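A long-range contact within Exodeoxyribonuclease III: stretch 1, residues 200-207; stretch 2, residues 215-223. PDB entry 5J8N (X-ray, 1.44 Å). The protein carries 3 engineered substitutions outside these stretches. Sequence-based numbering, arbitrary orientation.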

ATOM      1  N   GLY A 200      14.547   3.037  14.095  1.00 19.20           N
ATOM      2  CA  GLY A 200      13.384   3.906  14.254  1.00 19.56           C
ATOM      3  C   GLY A 200      13.544   5.217  13.514  1.00 19.50           C
ATOM      4  O   GLY A 200      14.527   5.436  12.798  1.00 18.19           O
ATOM      5  N   GLY A 201      12.561   6.094  13.674  1.00 16.21           N
ATOM      6  CA  GLY A 201      12.522   7.349  12.942  1.00 16.15           C
ATOM      7  C   GLY A 201      12.155   7.240  11.483  1.00 16.30           C
ATOM      8  O   GLY A 201      12.188   8.223  10.744  1.00 17.84           O
ATOM      9  N   ASN A 202      11.789   6.036  11.059  1.00 14.31           N
ATOM     10  CA  ASN A 202      11.439   5.739   9.682  1.00 13.83           C
ATOM     11  C   ASN A 202       9.931   5.614   9.545  1.00 13.70           C
ATOM     12  O   ASN A 202       9.332   4.605   9.985  1.00 13.86           O
ATOM     13  CB  ASN A 202      12.133   4.444   9.256  1.00 14.47           C
ATOM     14  CG  ASN A 202      13.595   4.656   8.994  1.00 15.31           C
ATOM     15  OD1 ASN A 202      13.952   5.470   8.135  1.00 17.56           O
ATOM     16  ND2 ASN A 202      14.465   3.965   9.749  1.00 15.37           N
ATOM     17  N   TYR A 203       9.318   6.696   9.017  1.00 13.19           N
ATOM     18  CA  TYR A 203       7.875   6.799   8.961  1.00 11.78           C
ATOM     19  C   TYR A 203       7.404   7.079   7.557  1.00 11.48           C
ATOM     20  O   TYR A 203       8.165   7.543   6.697  1.00 12.20           O
ATOM     21  CB  TYR A 203       7.411   7.927   9.907  1.00 12.92           C
ATOM     22  CG  TYR A 203       7.980   7.833  11.292  1.00 13.50           C
ATOM     23  CD1 TYR A 203       7.908   6.646  12.021  1.00 13.77           C
ATOM     24  CD2 TYR A 203       8.598   8.932  11.889  1.00 14.24           C
ATOM     25  CE1 TYR A 203       8.455   6.554  13.293  1.00 14.05           C
ATOM     26  CE2 TYR A 203       9.133   8.875  13.179  1.00 13.94           C
ATOM     27  CZ  TYR A 203       9.068   7.678  13.863  1.00 15.89           C
ATOM     28  OH  TYR A 203       9.642   7.589  15.108  1.00 17.02           O
ATOM     29  N   SER A 204       6.109   6.887   7.325  1.00 11.23           N
ATOM     30  CA  SER A 204       5.545   7.142   5.990  1.00 10.62           C
ATOM     31  C   SER A 204       4.305   7.999   6.060  1.00 11.94           C
ATOM     32  O   SER A 204       3.675   8.218   5.029  1.00 11.44           O
ATOM     33  CB  SER A 204       5.218   5.819   5.255  1.00 11.32           C
ATOM     34  OG  SER A 204       4.159   5.132   5.958  1.00 11.46           O
ATOM     35  N   TRP A 205       3.914   8.462   7.240  1.00 11.31           N
ATOM     36  CA  TRP A 205       2.726   9.326   7.424  1.00 11.54           C
ATOM     37  C   TRP A 205       2.985  10.306   8.530  1.00 11.01           C
ATOM     38  O   TRP A 205       3.595   9.964   9.555  1.00 11.65           O
ATOM     39  CB  TRP A 205       1.475   8.457   7.791  1.00 11.98           C
ATOM     40  CG  TRP A 205       0.277   9.324   8.023  1.00 11.64           C
ATOM     41  CD1 TRP A 205      -0.614   9.803   7.062  1.00 12.63           C
ATOM     42  CD2 TRP A 205      -0.167   9.894   9.278  1.00 12.84           C
ATOM     43  NE1 TRP A 205      -1.561  10.624   7.655  1.00 12.72           N
ATOM     44  CE2 TRP A 205      -1.306  10.732   9.003  1.00 12.27           C
ATOM     45  CE3 TRP A 205       0.314   9.840  10.601  1.00 14.06           C
ATOM     46  CZ2 TRP A 205      -1.988  11.420   9.986  1.00 14.43           C
ATOM     47  CZ3 TRP A 205      -0.361  10.582  11.575  1.00 14.19           C
ATOM     48  CH2 TRP A 205      -1.504  11.349  11.258  1.00 16.09           C
ATOM     49  N   TRP A 206       2.503  11.530   8.313  1.00 11.07           N
ATOM     50  CA  TRP A 206       2.565  12.569   9.330  1.00 11.80           C
ATOM     51  C   TRP A 206       1.288  13.371   9.270  1.00 12.99           C
ATOM     52  O   TRP A 206       0.751  13.594   8.165  1.00 14.72           O
ATOM     53  CB  TRP A 206       3.744  13.557   9.138  1.00 12.68           C
ATOM     54  CG  TRP A 206       5.112  12.887   8.960  1.00 12.26           C
ATOM     55  CD1 TRP A 206       6.082  12.804   9.889  1.00 12.93           C
ATOM     56  CD2 TRP A 206       5.615  12.244   7.783  1.00 11.74           C
ATOM     57  NE1 TRP A 206       7.184  12.120   9.385  1.00 13.60           N
ATOM     58  CE2 TRP A 206       6.903  11.779   8.085  1.00 13.46           C
ATOM     59  CE3 TRP A 206       5.087  12.025   6.494  1.00 12.91           C
ATOM     60  CZ2 TRP A 206       7.691  11.130   7.154  1.00 13.32           C
ATOM     61  CZ3 TRP A 206       5.869  11.346   5.561  1.00 13.86           C
ATOM     62  CH2 TRP A 206       7.171  10.915   5.918  1.00 13.66           C
ATOM     63  N   SER A 207       0.805  13.823  10.419  1.00 13.88           N
ATOM     64  CA  SER A 207      -0.335  14.728  10.457  1.00 15.50           C
ATOM     65  C   SER A 207      -0.010  15.986   9.634  1.00 14.97           C
ATOM     66  O   SER A 207       1.133  16.417   9.534  1.00 14.78           O
ATOM     67  CB  SER A 207      -0.614  15.090  11.917  1.00 18.34           C
ATOM     68  OG  SER A 207      -1.649  16.091  12.001  1.00 21.56           O
ATOM     69  N   ARG A 215       9.094  17.989  12.019  1.00 16.06           N
ATOM     70  CA  ARG A 215       9.654  17.470  13.265  1.00 16.34           C
ATOM     71  C   ARG A 215       9.690  15.959  13.270  1.00 16.72           C
ATOM     72  O   ARG A 215      10.034  15.338  14.276  1.00 19.15           O
ATOM     73  CB  ARG A 215       8.849  17.971  14.465  1.00 18.58           C
ATOM     74  CG  ARG A 215       9.108  19.444  14.747  1.00 22.21           C
ATOM     75  CD  ARG A 215       8.276  20.003  15.916  1.00 24.22           C
ATOM     76  NE  ARG A 215       6.909  20.351  15.487  1.00 29.13           N
ATOM     77  CZ  ARG A 215       5.835  19.630  15.735  1.00 32.61           C
ATOM     78  NH1 ARG A 215       5.951  18.512  16.434  1.00 33.98           N
ATOM     79  NH2 ARG A 215       4.638  20.042  15.288  1.00 30.69           N
ATOM     80  N   ASN A 216       9.296  15.340  12.162  1.00 13.75           N
ATOM     81  CA  ASN A 216       9.255  13.877  12.017  1.00 14.63           C
ATOM     82  C   ASN A 216       8.405  13.190  13.077  1.00 15.57           C
ATOM     83  O   ASN A 216       8.742  12.095  13.546  1.00 16.52           O
ATOM     84  CB  ASN A 216      10.679  13.288  12.007  1.00 14.77           C
ATOM     85  CG  ASN A 216      10.703  11.908  11.314  1.00 14.99           C
ATOM     86  OD1 ASN A 216       9.899  11.650  10.407  1.00 14.75           O
ATOM     87  ND2 ASN A 216      11.619  11.043  11.715  1.00 17.27           N
ATOM     88  N   VAL A 217       7.272  13.793  13.412  1.00 14.66           N
ATOM     89  CA  VAL A 217       6.343  13.105  14.306  1.00 15.77           C
ATOM     90  C   VAL A 217       5.467  12.248  13.430  1.00 14.99           C
ATOM     91  O   VAL A 217       4.372  12.687  13.013  1.00 16.69           O
ATOM     92  CB  VAL A 217       5.516  14.099  15.127  1.00 16.17           C
ATOM     93  CG1 VAL A 217       4.632  13.359  16.132  1.00 18.83           C
ATOM     94  CG2 VAL A 217       6.449  15.042  15.892  1.00 18.66           C
ATOM     95  N   GLY A 218       5.919  11.038  13.130  1.00 14.09           N
ATOM     96  CA  GLY A 218       5.314  10.234  12.103  1.00 13.97           C
ATOM     97  C   GLY A 218       4.934   8.842  12.542  1.00 13.05           C
ATOM     98  O   GLY A 218       5.223   8.423  13.697  1.00 14.27           O
ATOM     99  N   TRP A 219       4.329   8.144  11.581  1.00 12.56           N
ATOM    100  CA  TRP A 219       3.943   6.732  11.749  1.00 12.90           C
ATOM    101  C   TRP A 219       4.353   6.009  10.509  1.00 13.78           C
ATOM    102  O   TRP A 219       4.187   6.570   9.421  1.00 13.25           O
ATOM    103  CB  TRP A 219       2.418   6.594  11.914  1.00 12.80           C
ATOM    104  CG  TRP A 219       1.741   7.279  13.042  1.00 13.33           C
ATOM    105  CD1 TRP A 219       1.843   8.590  13.431  1.00 13.02           C
ATOM    106  CD2 TRP A 219       0.732   6.690  13.869  1.00 13.31           C
ATOM    107  NE1 TRP A 219       0.981   8.843  14.480  1.00 14.90           N
ATOM    108  CE2 TRP A 219       0.285   7.691  14.759  1.00 14.70           C
ATOM    109  CE3 TRP A 219       0.170   5.396  13.938  1.00 15.10           C
ATOM    110  CZ2 TRP A 219      -0.719   7.454  15.715  1.00 18.36           C
ATOM    111  CZ3 TRP A 219      -0.848   5.159  14.907  1.00 17.76           C
ATOM    112  CH2 TRP A 219      -1.270   6.192  15.765  1.00 17.83           C
ATOM    113  N   ARG A 220       4.794   4.756  10.609  1.00 12.06           N
ATOM    114  CA  ARG A 220       4.990   3.922   9.416  1.00 12.43           C
ATOM    115  C   ARG A 220       3.722   3.110   9.196  1.00 12.93           C
ATOM    116  O   ARG A 220       3.467   2.114   9.891  1.00 13.25           O
ATOM    117  CB  ARG A 220       6.213   3.020   9.582  1.00 12.36           C
ATOM    118  CG  ARG A 220       6.651   2.444   8.238  1.00 12.17           C
ATOM    119  CD  ARG A 220       8.051   1.773   8.333  1.00 12.68           C
ATOM    120  NE  ARG A 220       8.026   0.610   9.251  1.00 12.66           N
ATOM    121  CZ  ARG A 220       7.985  -0.675   8.871  1.00 13.09           C
ATOM    122  NH1 ARG A 220       7.955  -1.649   9.802  1.00 13.84           N
ATOM    123  NH2 ARG A 220       8.024  -1.037   7.584  1.00 13.15           N
ATOM    124  N   LEU A 221       2.895   3.596   8.276  1.00 11.31           N
ATOM    125  CA  LEU A 221       1.609   2.973   7.924  1.00 12.55           C
ATOM    126  C   LEU A 221       1.654   2.234   6.609  1.00 10.75           C
ATOM    127  O   LEU A 221       0.725   1.485   6.303  1.00 12.37           O
ATOM    128  CB  LEU A 221       0.507   4.041   7.813  1.00 11.81           C
ATOM    129  CG  LEU A 221       0.347   4.909   9.078  1.00 11.68           C
ATOM    130  CD1 LEU A 221      -0.783   5.893   8.880  1.00 14.44           C
ATOM    131  CD2 LEU A 221       0.026   4.006  10.296  1.00 14.97           C
ATOM    132  N   ASP A 222       2.705   2.497   5.813  1.00 11.66           N
ATOM    133  CA  ASP A 222       2.780   1.981   4.441  1.00 12.11           C
ATOM    134  C   ASP A 222       3.900   0.993   4.369  1.00 12.11           C
ATOM    135  O   ASP A 222       5.005   1.243   4.878  1.00 12.47           O
ATOM    136  CB  ASP A 222       3.009   3.149   3.462  1.00 10.95           C
ATOM    137  CG  ASP A 222       1.909   4.151   3.585  1.00 12.68           C
ATOM    138  OD1 ASP A 222       0.832   3.930   2.974  1.00 13.54           O
ATOM    139  OD2 ASP A 222       2.078   5.126   4.348  1.00 12.26           O
ATOM    140  N   TYR A 223       3.651  -0.134   3.685  1.00 11.16           N
ATOM    141  CA  TYR A 223       4.558  -1.279   3.705  1.00 11.22           C
ATOM    142  C   TYR A 223       4.591  -1.955   2.341  1.00 10.99           C
ATOM    143  O   TYR A 223       3.643  -1.815   1.550  1.00 11.97           O
ATOM    144  CB  TYR A 223       4.067  -2.326   4.711  1.00 12.68           C
ATOM    145  CG  TYR A 223       3.900  -1.899   6.148  1.00 11.84           C
ATOM    146  CD1 TYR A 223       2.806  -1.124   6.547  1.00 10.94           C
ATOM    147  CD2 TYR A 223       4.780  -2.367   7.130  1.00 13.08           C
ATOM    148  CE1 TYR A 223       2.621  -0.756   7.873  1.00 11.63           C
ATOM    149  CE2 TYR A 223       4.618  -1.994   8.487  1.00 13.32           C
ATOM    150  CZ  TYR A 223       3.503  -1.221   8.825  1.00 12.32           C
ATOM    151  OH  TYR A 223       3.323  -0.926  10.162  1.00 14.16           O
TER
HETATM  152  O   HOH W   1       1.762  13.445  13.218  1.00 20.20           O

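Contact between residues 200-207 and 215-223 of Exodeoxyribonuclease III, which run antiparallel where they pair and together bury 635 Å² of surface. Backbone pairing centres on Trp-205 and Trp-219, a hydrogen-bonded antiparallel pair with CA atoms 5.2 Å apart. The amide N of Trp-219 donates to Trp-205 O at 2.8 Å, with a nearly straight N-H...O angle of 158°. In the other direction Trp-219 O receives two amides: Ser-204 N at 2.9 Å and 160°, and Trp-205 N, also at 2.9 Å but bent to 129° and therefore weak. Trp-219 O is equally distant from both nitrogens, but the Ser-204 N-H is much better aligned with it.

Side-chain hydrogen bonds supplement the backbone pairing. Ser-204 directs its CB toward the other stretch and, with chi1 in the p well, places its hydroxyl among backbone and carboxylate groups. Ser-204 OG donates to Asp-222 OD2 over a short 2.6 Å and accepts from Leu-221 N at 3.1 Å, so a single hydroxyl is used as both donor and acceptor. Asp-222 OD2 is also hydrogen-bonded elsewhere in the structure. The CA-to-CB bond of Asn-216 points sideways, yet its amide reaches across and ties together Gly-201 and Trp-206, which are five residues apart: ND2 of Asn-216 donates to Gly-201 O at 3.0 Å, while OD1 of Asn-216 accepts from Trp-206 NE1 at 2.9 Å. Both bonds have angles of 165°. The oxygen lies at the edge of the Trp-206 ring, near its plane, where the indole N-H points.

Aromatic and apolar packing occupies the face of the pairing that carries Trp-205 and Trp-219. The edge of Trp-205 is turned toward the face of Trp-219, with the six-membered ring of the first and the five-membered ring of the second 5.0 Å apart between centroids and their planes at 85°. The closest approach is Trp-205 CE3 to Trp-219 CD1, 3.5 Å. Leu-221 adds to this packing through its CD1, which lies 3.6 Å from Trp-205 CB.

Close packing against the backbone involves Gly-218. One face of the Tyr-203 ring lies over its carbonyl carbon, with Tyr-203 CG 3.4 Å from Gly-218 C, while Gly-218 CA sits 3.1 Å from Trp-205 O and 3.5 Å from Trp-206 CD1. A CB modelled on Gly-218 would clash, at 2.7 Å from both Trp-206 NE1 and Tyr-203 CB and 3.0 Å from Trp-205 O; the absence of a side chain lets the two stretches come this close. Gly-201 is glycine in a different setting: its positive phi of 74° by itself favours this residue.

One water-mediated link lies beyond the paired residues. Water 1 accepts from Ser-207 N at 3.0 Å and donates to Val-217 O at 2.7 Å, bridging the two backbones where no direct hydrogen bond joins these residues.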